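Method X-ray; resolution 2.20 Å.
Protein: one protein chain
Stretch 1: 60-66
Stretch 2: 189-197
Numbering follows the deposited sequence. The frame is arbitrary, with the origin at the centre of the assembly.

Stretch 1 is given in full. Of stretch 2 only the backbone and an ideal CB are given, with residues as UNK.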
# COMPACT_ATOMS: atom_id res chain seq x y z
N GLN A 60 -3.50 -7.78 -6.39
CA GLN A 60 -4.82 -7.95 -5.83
C GLN A 60 -5.81 -8.34 -6.93
O GLN A 60 -5.50 -8.30 -8.14
CB GLN A 60 -5.25 -6.69 -5.08
CG GLN A 60 -4.52 -6.53 -3.73
CD GLN A 60 -4.28 -5.08 -3.32
OE1 GLN A 60 -5.11 -4.22 -3.60
NE2 GLN A 60 -3.16 -4.81 -2.66
N ARG A 61 -6.98 -8.76 -6.49
CA ARG A 61 -7.97 -9.35 -7.36
C ARG A 61 -8.26 -8.41 -8.52
O ARG A 61 -8.44 -7.20 -8.33
CB ARG A 61 -9.24 -9.69 -6.58
CG ARG A 61 -9.93 -8.50 -5.93
CD ARG A 61 -11.36 -8.77 -5.52
NE ARG A 61 -11.46 -10.02 -4.77
CZ ARG A 61 -12.59 -10.69 -4.56
NH1 ARG A 61 -12.57 -11.82 -3.85
NH2 ARG A 61 -13.75 -10.25 -5.03
N GLY A 62 -8.23 -8.96 -9.73
CA GLY A 62 -8.52 -8.22 -10.94
C GLY A 62 -7.49 -7.18 -11.34
O GLY A 62 -7.63 -6.54 -12.38
N SER A 63 -6.44 -7.02 -10.54
CA SER A 63 -5.52 -5.90 -10.70
C SER A 63 -4.18 -6.35 -11.26
O SER A 63 -3.70 -7.45 -10.96
CB SER A 63 -5.28 -5.21 -9.35
OG SER A 63 -6.50 -5.02 -8.65
N GLY A 64 -3.57 -5.47 -12.05
CA GLY A 64 -2.23 -5.70 -12.56
C GLY A 64 -2.18 -7.01 -13.33
O GLY A 64 -2.94 -7.20 -14.26
N ARG A 65 -1.31 -7.92 -12.88
CA ARG A 65 -1.04 -9.17 -13.57
C ARG A 65 -2.01 -10.28 -13.20
O ARG A 65 -1.94 -11.36 -13.77
CB ARG A 65 0.39 -9.62 -13.29
CG ARG A 65 1.42 -8.64 -13.77
CD ARG A 65 2.79 -8.82 -13.14
NE ARG A 65 2.79 -8.37 -11.76
CZ ARG A 65 3.86 -8.27 -11.00
NH1 ARG A 65 5.06 -8.58 -11.47
NH2 ARG A 65 3.74 -7.86 -9.74
N SER A 66 -2.90 -10.01 -12.25
CA SER A 66 -3.92 -10.97 -11.86
C SER A 66 -5.03 -11.09 -12.88
O SER A 66 -5.27 -10.19 -13.68
CB SER A 66 -4.53 -10.61 -10.49
OG SER A 66 -3.54 -10.71 -9.48
N UNK A 189 5.87 -3.68 -18.38
CA UNK A 189 4.92 -4.00 -19.45
C UNK A 189 3.65 -4.63 -18.92
O UNK A 189 3.13 -5.57 -19.51
CB UNK A 189 5.57 -4.94 -20.47
N UNK A 190 3.18 -4.15 -17.77
CA UNK A 190 1.96 -4.67 -17.18
C UNK A 190 0.82 -3.80 -17.67
O UNK A 190 0.88 -2.59 -17.56
CB UNK A 190 2.03 -4.69 -15.65
N UNK A 191 -0.20 -4.43 -18.24
CA UNK A 191 -1.45 -3.76 -18.58
C UNK A 191 -2.48 -4.11 -17.51
O UNK A 191 -3.08 -5.18 -17.55
CB UNK A 191 -1.94 -4.16 -19.97
N UNK A 192 -2.65 -3.22 -16.54
CA UNK A 192 -3.63 -3.42 -15.49
C UNK A 192 -5.03 -3.06 -15.93
O UNK A 192 -5.24 -2.02 -16.53
CB UNK A 192 -3.25 -2.60 -14.26
N UNK A 193 -6.00 -3.91 -15.63
CA UNK A 193 -7.39 -3.57 -15.86
C UNK A 193 -7.78 -2.27 -15.13
O UNK A 193 -7.31 -2.00 -14.02
CB UNK A 193 -8.29 -4.72 -15.41
N UNK A 194 -8.63 -1.49 -15.78
CA UNK A 194 -9.23 -0.29 -15.21
C UNK A 194 -10.36 -0.63 -14.25
O UNK A 194 -10.82 0.24 -13.52
CB UNK A 194 -9.75 0.62 -16.32
N UNK A 195 -10.83 -1.88 -14.29
CA UNK A 195 -12.07 -2.26 -13.61
C UNK A 195 -12.04 -2.12 -12.08
O UNK A 195 -13.02 -1.66 -11.50
CB UNK A 195 -12.41 -3.71 -13.97
N UNK A 196 -10.95 -2.54 -11.43
CA UNK A 196 -10.86 -2.40 -9.98
C UNK A 196 -10.94 -0.94 -9.54
O UNK A 196 -11.70 -0.65 -8.64
CB UNK A 196 -9.56 -3.02 -9.47
N UNK A 197 -10.19 -0.05 -10.18
CA UNK A 197 -10.22 1.36 -9.83
C UNK A 197 -11.60 1.98 -10.05
O UNK A 197 -12.11 2.69 -9.19
CB UNK A 197 -9.17 2.12 -10.64

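Position 189 has phi/psi of 63/38. Positive phi by itself favours glycine. The residue is G189, the first to leave helical angles after a helix.

Position 190 points its CB toward stretch 1. The ideal CB of 190 lies 4.4 Å from R65 CG, and the aliphatic part of R65 runs past it. Stretch 1 offers mostly aliphatic carbon and a glycine here, so a branched or longer apolar side chain would suit: valine, isoleucine, leucine or methionine. The residue is I190, with chi1 m and chi2 t. I190 CD1 sits 3.6 Å from R65 CD and lies over one face of the guanidinium. I190 CG2 packs 3.9 Å from G64 CA.

Position 191 points away from stretch 1 into space that stretch 1 leaves open. Many side chains would fit. L191 is found, and its side chain stays clear of stretch 1.

At 192 the CA lies 4.0 Å from G64 CA, the closest CA pair between the stretches. Its phi/psi of -81/134 suits any residue. The ideal CB of 192 would be 3.6 Å from G64 N, and there is room for it, so alanine or serine is plausible. The residue is G192; this contact does not require glycine.

Position 193 has a sideways CB, 3.6 Å from G62 O. Its extended backbone precedes a helical turn, which suits serine, threonine, aspartate or asparagine as a cap. S193 has chi1 t, and S193 OG accepts a capping bond from N of 195 at 3.0 Å. Two waters join its backbone to stretch 1. Water 1 accepts from S193 N (3.0 Å) and donates to G62 O (2.8 Å) and G64 O (2.7 Å). Water 2 accepts from G64 N (3.0 Å) and donates to S193 O (2.7 Å). No direct hydrogen bond links the stretches.

Position 194 points away, so polar or charged residues would suit. D194 makes no contact with stretch 1.

Position 195 is helical, with a sideways CB and nothing of stretch 1 near it. Many residues would do; A195 is found.

Position 196 points toward stretch 1. The ideal CB of 196 is 3.7 Å from S63 OG, beside the Q60 to S63 turn. A compact side chain suits, and proline is tolerated in a helix's first turn. P196 CG lies 3.4 Å from G62 O and 3.6 Å from S63 OG. S63 OG already donates to R61 O (2.9 Å).

Position 197 is helical, its CA-to-CB direction is sideways and there is room for a CB. Stretch 1 does not choose; alanine or a small polar residue would do as well as glycine. G197 makes no contact.

Stretch 2, residues 189-197: GILGSDAPG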
# COMPACT_ATOMS: atom_id res chain seq x y z
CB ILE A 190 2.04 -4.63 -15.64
CG1 ILE A 190 3.11 -5.61 -15.15
CG2 ILE A 190 0.68 -4.99 -15.03
CD1 ILE A 190 3.60 -5.32 -13.75
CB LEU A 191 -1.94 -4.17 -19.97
CG LEU A 191 -3.28 -3.56 -20.47
CD1 LEU A 191 -3.16 -2.03 -20.68
CD2 LEU A 191 -3.77 -4.23 -21.76
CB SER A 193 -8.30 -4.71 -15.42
OG SER A 193 -9.66 -4.35 -15.55
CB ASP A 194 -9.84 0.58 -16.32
CG ASP A 194 -8.80 1.32 -17.14
OD1 ASP A 194 -7.66 1.57 -16.65
OD2 ASP A 194 -9.04 1.72 -18.30
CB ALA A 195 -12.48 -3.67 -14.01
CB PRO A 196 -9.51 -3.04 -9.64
CG PRO A 196 -9.27 -3.97 -10.77
CD PRO A 196 -9.76 -3.22 -11.98
O HOH W 1 -5.60 -6.51 -14.24
O HOH W 2 -5.24 -3.03 -12.55
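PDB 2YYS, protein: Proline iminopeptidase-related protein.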